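Long-range contacts in activating signal cointegrator 1 complex subunit 2 (Homo sapiens, PDB 6YXQ), which binds K63-linked polyubiquitin chains, recruits ASCC3 and ALKBH3 to sites of DNA damage, and takes part in the rescue of stalled ribosomes: residues T64-D69 and K121-S126; T237-P242 and I291-S296; D345-F350 and Q385-V390. All coordinates share one frame; numbering follows the deposited sequence.

Interaction 1. Residues T64-D69 and K121-S126; sequences TFVAND and KRLHRS
Two helices that run in the same general direction meet here, with local axes 9.8 Å apart and inclined by 38°. Their backbones come nearest at Ala67 and Leu123, where the CA atoms are 5.9 Å apart. Ala67 turns its methyl toward the second helix, and Arg122 and Leu123 both touch this methyl.

Arg122 is the more elaborate of these. From its CB, which already points at helix 53-75, the chain bends at CG and again at CD (chi3 -62°), so that CZ and NH1 are carried across to Ala67. CZ lies 3.7 Å from Ala67 CB, and NH1 is nearer still, 3.3 Å from the same methyl. The methyl sits over one face of the guanidinium, offset toward its rim. At the edge, NH1 faces Asn68 OD1 at 3.6 Å; the amide and guanidinium planes are 52° apart and the pair makes no hydrogen bond. The other terminal nitrogen, NH2, forms a salt bridge with Asp71, one turn further along the first helix, which probably fixes the group flat above Ala67.

On the apolar side, Leu123 CD2 reaches Val66 CG1 at 3.7 Å, the two side chains crossing at about a right angle, and touches Ala67 CB at 3.8 Å. Tyr98 of helix 89-101 and Tyr44 also cover Leu123.

Elsewhere on these segments, Asp69 pairs with Lys36 of the ASCC3 chain and Arg125 bonds to the carbonyl of its Lys169. Helices 53-75 and 114-135 thus pack with Val66, Ala67 and Leu123 inside and Arg122 at the rim, in the mostly helical N-terminal part of the protein that contacts ASCC3.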
loop_
_atom_site.group_PDB
_atom_site.type_symbol
_atom_site.label_atom_id
_atom_site.label_comp_id
_atom_site.label_asym_id
_atom_site.label_seq_id
_atom_site.Cartn_x
_atom_site.Cartn_y
_atom_site.Cartn_z
ATOM N N THR B 64 -5.629 -12.924 7.162
ATOM C CA THR B 64 -6.975 -12.748 7.724
ATOM C C THR B 64 -6.911 -12.091 9.086
ATOM O O THR B 64 -7.791 -11.283 9.425
ATOM C CB THR B 64 -7.781 -14.056 7.823
ATOM O OG1 THR B 64 -7.382 -14.816 8.960
ATOM C CG2 THR B 64 -7.727 -14.888 6.551
ATOM N N PHE B 65 -5.888 -12.417 9.884
ATOM C CA PHE B 65 -5.681 -11.627 11.095
ATOM C C PHE B 65 -5.611 -10.133 10.770
ATOM O O PHE B 65 -6.343 -9.313 11.355
ATOM C CB PHE B 65 -4.414 -12.077 11.803
ATOM C CG PHE B 65 -4.561 -13.375 12.531
ATOM C CD1 PHE B 65 -5.624 -13.577 13.390
ATOM C CD2 PHE B 65 -3.641 -14.395 12.356
ATOM C CE1 PHE B 65 -5.765 -14.766 14.070
ATOM C CE2 PHE B 65 -3.776 -15.591 13.036
ATOM C CZ PHE B 65 -4.839 -15.777 13.894
ATOM N N VAL B 66 -4.749 -9.771 9.810
ATOM C CA VAL B 66 -4.560 -8.354 9.481
ATOM C C VAL B 66 -5.869 -7.725 9.002
ATOM O O VAL B 66 -6.252 -6.631 9.442
ATOM C CB VAL B 66 -3.442 -8.181 8.437
ATOM C CG1 VAL B 66 -3.368 -6.726 7.983
ATOM C CG2 VAL B 66 -2.106 -8.617 9.013
ATOM N N ALA B 67 -6.573 -8.405 8.091
ATOM C CA ALA B 67 -7.752 -7.806 7.477
ATOM C C ALA B 67 -8.890 -7.657 8.478
ATOM O O ALA B 67 -9.616 -6.658 8.451
ATOM C CB ALA B 67 -8.202 -8.633 6.280
ATOM N N ASN B 68 -9.074 -8.643 9.361
ATOM C CA ASN B 68 -10.114 -8.511 10.375
ATOM C C ASN B 68 -9.805 -7.357 11.319
ATOM O O ASN B 68 -10.692 -6.547 11.642
ATOM C CB ASN B 68 -10.266 -9.826 11.143
ATOM C CG ASN B 68 -10.942 -10.919 10.317
ATOM O OD1 ASN B 68 -11.596 -10.642 9.308
ATOM N ND2 ASN B 68 -10.783 -12.168 10.743
ATOM N N ASP B 69 -8.543 -7.251 11.751
ATOM C CA ASP B 69 -8.172 -6.133 12.609
ATOM C C ASP B 69 -8.417 -4.796 11.913
ATOM O O ASP B 69 -8.895 -3.842 12.536
ATOM C CB ASP B 69 -6.715 -6.265 13.038
ATOM C CG ASP B 69 -6.466 -7.498 13.885
ATOM O OD1 ASP B 69 -7.391 -7.940 14.599
ATOM O OD2 ASP B 69 -5.336 -8.020 13.841
ATOM N N LYS B 121 -7.195 -7.939 -2.422
ATOM C CA LYS B 121 -8.049 -6.787 -2.709
ATOM C C LYS B 121 -8.624 -6.188 -1.428
ATOM O O LYS B 121 -8.657 -4.956 -1.255
ATOM C CB LYS B 121 -9.176 -7.201 -3.657
ATOM C CG LYS B 121 -8.879 -6.951 -5.124
ATOM C CD LYS B 121 -9.844 -7.697 -6.029
ATOM C CE LYS B 121 -10.952 -6.772 -6.530
ATOM N NZ LYS B 121 -12.001 -6.534 -5.492
ATOM N N ARG B 122 -9.120 -7.050 -0.536
ATOM C CA ARG B 122 -9.614 -6.587 0.757
ATOM C C ARG B 122 -8.557 -5.751 1.470
ATOM O O ARG B 122 -8.828 -4.631 1.929
ATOM C CB ARG B 122 -10.025 -7.783 1.623
ATOM C CG ARG B 122 -11.501 -8.154 1.546
ATOM C CD ARG B 122 -12.132 -8.284 2.935
ATOM N NE ARG B 122 -11.516 -9.339 3.741
ATOM C CZ ARG B 122 -11.576 -9.393 5.068
ATOM N NH1 ARG B 122 -10.991 -10.383 5.725
ATOM N NH2 ARG B 122 -12.222 -8.453 5.745
ATOM N N LEU B 123 -7.335 -6.288 1.555
ATOM C CA LEU B 123 -6.255 -5.594 2.252
ATOM C C LEU B 123 -5.927 -4.265 1.587
ATOM O O LEU B 123 -5.721 -3.256 2.272
ATOM C CB LEU B 123 -5.014 -6.482 2.305
ATOM C CG LEU B 123 -5.039 -7.553 3.392
ATOM C CD1 LEU B 123 -3.827 -8.459 3.274
ATOM C CD2 LEU B 123 -5.117 -6.928 4.785
ATOM N N HIS B 124 -5.867 -4.253 0.254
ATOM C CA HIS B 124 -5.575 -3.034 -0.492
ATOM C C HIS B 124 -6.565 -1.926 -0.141
ATOM O O HIS B 124 -6.173 -0.817 0.266
ATOM C CB HIS B 124 -5.604 -3.362 -1.986
ATOM C CG HIS B 124 -5.091 -2.272 -2.877
ATOM N ND1 HIS B 124 -5.929 -1.410 -3.553
ATOM C CD2 HIS B 124 -3.831 -1.930 -3.240
ATOM C CE1 HIS B 124 -5.210 -0.574 -4.277
ATOM N NE2 HIS B 124 -3.934 -0.869 -4.107
ATOM N N ARG B 125 -7.861 -2.221 -0.264
ATOM C CA ARG B 125 -8.877 -1.210 0.018
ATOM C C ARG B 125 -8.805 -0.749 1.468
ATOM O O ARG B 125 -8.869 0.455 1.760
ATOM C CB ARG B 125 -10.268 -1.759 -0.300
ATOM C CG ARG B 125 -11.376 -0.740 -0.130
ATOM C CD ARG B 125 -12.684 -1.196 -0.762
ATOM N NE ARG B 125 -13.646 -0.098 -0.805
ATOM C CZ ARG B 125 -14.707 0.004 -0.012
ATOM N NH1 ARG B 125 -14.961 -0.941 0.885
ATOM N NH2 ARG B 125 -15.517 1.048 -0.119
ATOM N N SER B 126 -8.664 -1.693 2.396
ATOM C CA SER B 126 -8.707 -1.322 3.803
ATOM C C SER B 126 -7.517 -0.453 4.182
ATOM O O SER B 126 -7.666 0.520 4.935
ATOM C CB SER B 126 -8.758 -2.574 4.672
ATOM O OG SER B 126 -8.331 -2.263 5.979
#

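Interaction 2. Residues T237-P242 and I291-S296; sequences TPSDMP and IPEMES
Residues Thr237 to Met241 wind into a single helix-like turn in which Thr237 O accepts from both Asp240 N and Met241 N, and this turn rests on helix 279-300 with Pro238 CA 5.9 Å from Met294 CA. The turn is tied further by Thr237 OG1, which donates to Asp240 OD2 at 2.9 Å from well above the carboxylate plane.

Across the contact Glu293 does most of the work. Its CG stands anti to the backbone N (chi1 -178°) and packs against the proline ring, 3.6 Å from Pro238 CD; the bend at chi2 (62°) then brings the carboxylate round to Ser239. There Ser239 OG donates a weak hydrogen bond to Glu293 OE2 at 2.9 Å, while Lys300 is a second, weak partner of the same hydroxyl. Pro238 CG also lies 4.2 Å from CG of selenomethionine Met294, whose own CB points away from the turn.

Arg301, just past helix 279-300, hydrogen-bonds to the carbonyl of Met241. Thr237, a known phosphorylation site, is unmodified here. The turn that begins at Thr237, docked on helix 279-300 through Pro238 and Ser239, leads into helix 243-266, with Pro242 at its N-cap position.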
loop_
_atom_site.group_PDB
_atom_site.type_symbol
_atom_site.label_atom_id
_atom_site.label_comp_id
_atom_site.label_asym_id
_atom_site.label_seq_id
_atom_site.Cartn_x
_atom_site.Cartn_y
_atom_site.Cartn_z
ATOM N N THR B 237 30.646 -5.537 -16.225
ATOM C CA THR B 237 29.659 -4.810 -17.000
ATOM C C THR B 237 28.457 -5.710 -17.284
ATOM O O THR B 237 28.552 -6.935 -17.179
ATOM C CB THR B 237 30.277 -4.308 -18.305
ATOM O OG1 THR B 237 30.604 -5.424 -19.144
ATOM C CG2 THR B 237 31.533 -3.491 -18.019
ATOM N N PRO B 238 27.304 -5.121 -17.617
ATOM C CA PRO B 238 26.111 -5.944 -17.878
ATOM C C PRO B 238 26.314 -7.026 -18.926
ATOM O O PRO B 238 25.617 -8.049 -18.886
ATOM C CB PRO B 238 25.070 -4.910 -18.330
ATOM C CG PRO B 238 25.473 -3.652 -17.654
ATOM C CD PRO B 238 26.975 -3.684 -17.524
ATOM N N SER B 239 27.250 -6.841 -19.859
ATOM C CA SER B 239 27.476 -7.861 -20.879
ATOM C C SER B 239 28.077 -9.126 -20.286
ATOM O O SER B 239 27.852 -10.224 -20.808
ATOM C CB SER B 239 28.379 -7.308 -21.980
ATOM O OG SER B 239 28.038 -5.965 -22.275
ATOM N N ASP B 240 28.823 -9.001 -19.190
ATOM C CA ASP B 240 29.523 -10.132 -18.590
ATOM C C ASP B 240 28.810 -10.682 -17.364
ATOM O O ASP B 240 28.652 -11.897 -17.239
ATOM C CB ASP B 240 30.952 -9.719 -18.229
ATOM C CG ASP B 240 31.593 -8.894 -19.317
ATOM O OD1 ASP B 240 31.489 -9.308 -20.491
ATOM O OD2 ASP B 240 32.192 -7.839 -19.006
HETATM N N MSE B 241 28.374 -9.805 -16.466
HETATM C CA MSE B 241 27.715 -10.179 -15.222
HETATM C C MSE B 241 26.710 -11.332 -15.342
HETATM O O MSE B 241 26.071 -11.514 -16.388
HETATM C CB MSE B 241 27.016 -8.957 -14.646
HETATM C CG MSE B 241 25.794 -8.533 -15.408
HETATM SE SE MSE B 241 24.886 -7.151 -14.371
HETATM C CE MSE B 241 26.350 -6.072 -13.758
ATOM N N PRO B 242 26.580 -12.116 -14.272
ATOM C CA PRO B 242 25.587 -13.198 -14.263
ATOM C C PRO B 242 24.185 -12.662 -14.506
ATOM O O PRO B 242 23.856 -11.532 -14.141
ATOM C CB PRO B 242 25.731 -13.794 -12.860
ATOM C CG PRO B 242 27.153 -13.503 -12.489
ATOM C CD PRO B 242 27.472 -12.167 -13.102
ATOM N N ILE B 291 22.135 3.649 -19.571
ATOM C CA ILE B 291 21.192 3.141 -20.572
ATOM C C ILE B 291 21.891 2.451 -21.755
ATOM O O ILE B 291 21.497 1.336 -22.106
ATOM C CB ILE B 291 20.243 4.243 -21.015
ATOM C CG1 ILE B 291 19.358 4.711 -19.850
ATOM C CG2 ILE B 291 19.422 3.804 -22.222
ATOM C CD1 ILE B 291 18.826 3.586 -18.968
ATOM N N PRO B 292 22.884 3.072 -22.412
ATOM C CA PRO B 292 23.489 2.392 -23.581
ATOM C C PRO B 292 24.053 1.011 -23.278
ATOM O O PRO B 292 23.786 0.052 -24.022
ATOM C CB PRO B 292 24.586 3.376 -24.012
ATOM C CG PRO B 292 24.092 4.707 -23.551
ATOM C CD PRO B 292 23.421 4.430 -22.247
ATOM N N GLU B 293 24.832 0.882 -22.203
ATOM C CA GLU B 293 25.491 -0.389 -21.920
ATOM C C GLU B 293 24.471 -1.487 -21.639
ATOM O O GLU B 293 24.591 -2.605 -22.157
ATOM C CB GLU B 293 26.461 -0.224 -20.746
ATOM C CG GLU B 293 27.244 -1.473 -20.385
ATOM C CD GLU B 293 28.143 -1.943 -21.512
ATOM O OE1 GLU B 293 28.744 -1.082 -22.194
ATOM O OE2 GLU B 293 28.242 -3.173 -21.717
HETATM N N MSE B 294 23.453 -1.182 -20.841
HETATM C CA MSE B 294 22.430 -2.157 -20.488
HETATM C C MSE B 294 21.564 -2.529 -21.685
HETATM O O MSE B 294 21.179 -3.689 -21.850
HETATM C CB MSE B 294 21.548 -1.623 -19.364
HETATM C CG MSE B 294 22.286 -0.998 -18.196
HETATM SE SE MSE B 294 21.111 -1.110 -16.651
HETATM C CE MSE B 294 21.080 0.656 -15.952
ATOM N N GLU B 295 21.253 -1.534 -22.518
ATOM C CA GLU B 295 20.574 -1.814 -23.779
ATOM C C GLU B 295 21.356 -2.829 -24.603
ATOM O O GLU B 295 20.813 -3.864 -25.019
ATOM C CB GLU B 295 20.384 -0.521 -24.569
ATOM C CG GLU B 295 18.982 0.058 -24.513
ATOM C CD GLU B 295 18.757 1.106 -25.590
ATOM O OE1 GLU B 295 17.681 1.742 -25.594
ATOM O OE2 GLU B 295 19.661 1.288 -26.436
ATOM N N SER B 296 22.643 -2.552 -24.842
ATOM C CA SER B 296 23.440 -3.447 -25.674
ATOM C C SER B 296 23.562 -4.827 -25.046
ATOM O O SER B 296 23.510 -5.842 -25.750
ATOM C CB SER B 296 24.826 -2.858 -25.929
ATOM O OG SER B 296 25.612 -3.764 -26.693
#

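Interaction 3. Residues D345-F350 and Q385-V390; sequences DNIQGF and QQASSV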
loop_
_atom_site.group_PDB
_atom_site.type_symbol
_atom_site.label_atom_id
_atom_site.label_comp_id
_atom_site.label_asym_id
_atom_site.label_seq_id
_atom_site.Cartn_x
_atom_site.Cartn_y
_atom_site.Cartn_z
ATOM N N ASP B 345 5.819 39.723 -15.012
ATOM C CA ASP B 345 7.006 39.977 -15.835
ATOM C C ASP B 345 8.276 40.111 -14.990
ATOM O O ASP B 345 9.053 41.056 -15.147
ATOM C CB ASP B 345 6.813 41.198 -16.738
ATOM C CG ASP B 345 6.605 40.814 -18.185
ATOM O OD1 ASP B 345 6.471 41.726 -19.030
ATOM O OD2 ASP B 345 6.577 39.597 -18.475
ATOM N N ASN B 346 8.496 39.124 -14.097
ATOM C CA ASN B 346 9.753 38.953 -13.360
ATOM C C ASN B 346 10.102 37.462 -13.396
ATOM O O ASN B 346 10.117 36.758 -12.387
ATOM C CB ASN B 346 9.657 39.478 -11.923
ATOM C CG ASN B 346 10.028 40.949 -11.808
ATOM O OD1 ASN B 346 9.870 41.718 -12.752
ATOM N ND2 ASN B 346 10.531 41.342 -10.645
ATOM N N ILE B 347 10.390 36.971 -14.597
ATOM C CA ILE B 347 10.588 35.555 -14.854
ATOM C C ILE B 347 12.010 35.254 -15.294
ATOM O O ILE B 347 12.298 34.132 -15.725
ATOM C CB ILE B 347 9.582 35.049 -15.895
ATOM C CG1 ILE B 347 9.858 35.737 -17.228
ATOM C CG2 ILE B 347 8.166 35.325 -15.440
ATOM C CD1 ILE B 347 8.706 35.693 -18.179
ATOM N N GLN B 348 12.909 36.235 -15.211
ATOM C CA GLN B 348 14.279 36.029 -15.673
ATOM C C GLN B 348 14.953 34.884 -14.927
ATOM O O GLN B 348 15.621 34.039 -15.534
ATOM C CB GLN B 348 15.074 37.322 -15.521
ATOM C CG GLN B 348 14.827 38.297 -16.639
ATOM C CD GLN B 348 15.063 37.670 -17.994
ATOM O OE1 GLN B 348 14.227 37.775 -18.894
ATOM N NE2 GLN B 348 16.209 37.007 -18.149
ATOM N N GLY B 349 14.781 34.835 -13.604
ATOM C CA GLY B 349 15.394 33.770 -12.829
ATOM C C GLY B 349 14.898 32.396 -13.232
ATOM O O GLY B 349 15.679 31.447 -13.320
ATOM N N PHE B 350 13.589 32.273 -13.481
ATOM C CA PHE B 350 13.031 31.026 -14.003
ATOM C C PHE B 350 13.661 30.664 -15.343
ATOM O O PHE B 350 14.098 29.522 -15.562
ATOM C CB PHE B 350 11.517 31.163 -14.161
ATOM C CG PHE B 350 10.784 31.403 -12.875
ATOM C CD1 PHE B 350 10.964 30.563 -11.791
ATOM C CD2 PHE B 350 9.898 32.464 -12.757
ATOM C CE1 PHE B 350 10.279 30.779 -10.608
ATOM C CE2 PHE B 350 9.212 32.685 -11.579
ATOM C CZ PHE B 350 9.403 31.843 -10.503
ATOM N N GLN B 385 10.556 32.183 -24.702
ATOM C CA GLN B 385 10.685 33.271 -25.667
ATOM C C GLN B 385 9.400 34.090 -25.756
ATOM O O GLN B 385 9.450 35.312 -25.930
ATOM C CB GLN B 385 11.074 32.715 -27.038
ATOM C CG GLN B 385 12.513 32.205 -27.126
ATOM C CD GLN B 385 12.864 31.624 -28.493
ATOM O OE1 GLN B 385 12.108 30.832 -29.057
ATOM N NE2 GLN B 385 14.019 32.014 -29.024
ATOM N N GLN B 386 8.243 33.434 -25.641
ATOM C CA GLN B 386 6.965 34.140 -25.641
ATOM C C GLN B 386 6.799 34.966 -24.375
ATOM O O GLN B 386 6.333 36.110 -24.426
ATOM C CB GLN B 386 5.804 33.149 -25.752
ATOM C CG GLN B 386 5.617 32.465 -27.096
ATOM C CD GLN B 386 4.641 31.292 -27.007
ATOM O OE1 GLN B 386 3.874 31.178 -26.048
ATOM N NE2 GLN B 386 4.679 30.411 -28.001
ATOM N N ALA B 387 7.168 34.394 -23.229
ATOM C CA ALA B 387 6.922 35.070 -21.964
ATOM C C ALA B 387 7.855 36.258 -21.773
ATOM O O ALA B 387 7.433 37.317 -21.291
ATOM C CB ALA B 387 7.068 34.081 -20.819
ATOM N N SER B 388 9.124 36.108 -22.140
ATOM C CA SER B 388 10.074 37.202 -22.023
ATOM C C SER B 388 9.853 38.197 -23.153
ATOM O O SER B 388 9.770 37.816 -24.325
ATOM C CB SER B 388 11.507 36.668 -22.051
ATOM O OG SER B 388 12.393 37.586 -22.667
ATOM N N SER B 389 9.747 39.475 -22.799
ATOM C CA SER B 389 9.626 40.497 -23.830
ATOM C C SER B 389 10.917 40.654 -24.625
ATOM O O SER B 389 10.893 41.158 -25.754
ATOM C CB SER B 389 9.231 41.834 -23.204
ATOM O OG SER B 389 10.366 42.642 -22.957
ATOM N N VAL B 390 12.046 40.202 -24.079
ATOM C CA VAL B 390 13.354 40.559 -24.617
ATOM C C VAL B 390 14.296 39.359 -24.632
ATOM O O VAL B 390 15.352 39.364 -23.995
ATOM C CB VAL B 390 13.926 41.751 -23.825
ATOM C CG1 VAL B 390 14.153 41.400 -22.319
ATOM C CG2 VAL B 390 15.182 42.308 -24.483
#
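Asp345 has a left-handed backbone conformation (phi 67°), and its carboxylate OD2 lies 3.7 Å from Ala387 O, two acceptors side by side with no hydrogen bond between them. Because that carbonyl belongs to the last turn of helix 377-387, the negative charge stands near the negative end of a helix dipole, which may raise its affinity for a proton somewhat.

Ile347 supplies the main apolar touch. Its CG1 occupies the crowded position between the backbone N and the carbonyl carbon (chi1 65°), and the chain then extends, so the terminal methyl meets the second segment end on. CD1 is 3.5 Å from Ala387 CB and also comes close to Ala387 O and the backbone N of Ser388, resting on the junction where the helix gives way to loop. Two helix termini are thereby joined: Ile347 is the N-cap residue of helix 348-359, and Ser388 is the first residue to depart from the helical course of 377-387. Beyond that departure the chain makes an ST turn, in which Ser388 OG accepts from Val390 N at 3.0 Å with an N-H...O angle of 141°.

Gln348 also approaches this hydroxyl, its chain bent at chi2, but OE1 stays 4.2 Å from Ser388 OG, a loose approach at the exposed margin. Beneath, Ile339 of helix 306-340 touches both Ile347 and Ala387, while Phe350 packs on Pro338 and Ile339.

The three contacts are separate, following one another along the chain, and none touches another. Interaction 1 is the most buried, a crossing of two helix bodies beside the ASCC3 chain; interactions 2 and 3 are partly buried and neither is touched by that chain. Interaction 2 sets a loop on a helix, whereas interaction 3 brings two helix ends together. These last two, with centres about 43 Å apart, both border helix 306-340, at different points along it. Only interaction 2 has a direct hydrogen bond between its segments, and that is weak; interaction 1 adds the Arg122-Asp71 salt bridge at its rim, while interaction 3 has a single close apolar touch, Ile347 on Ala387.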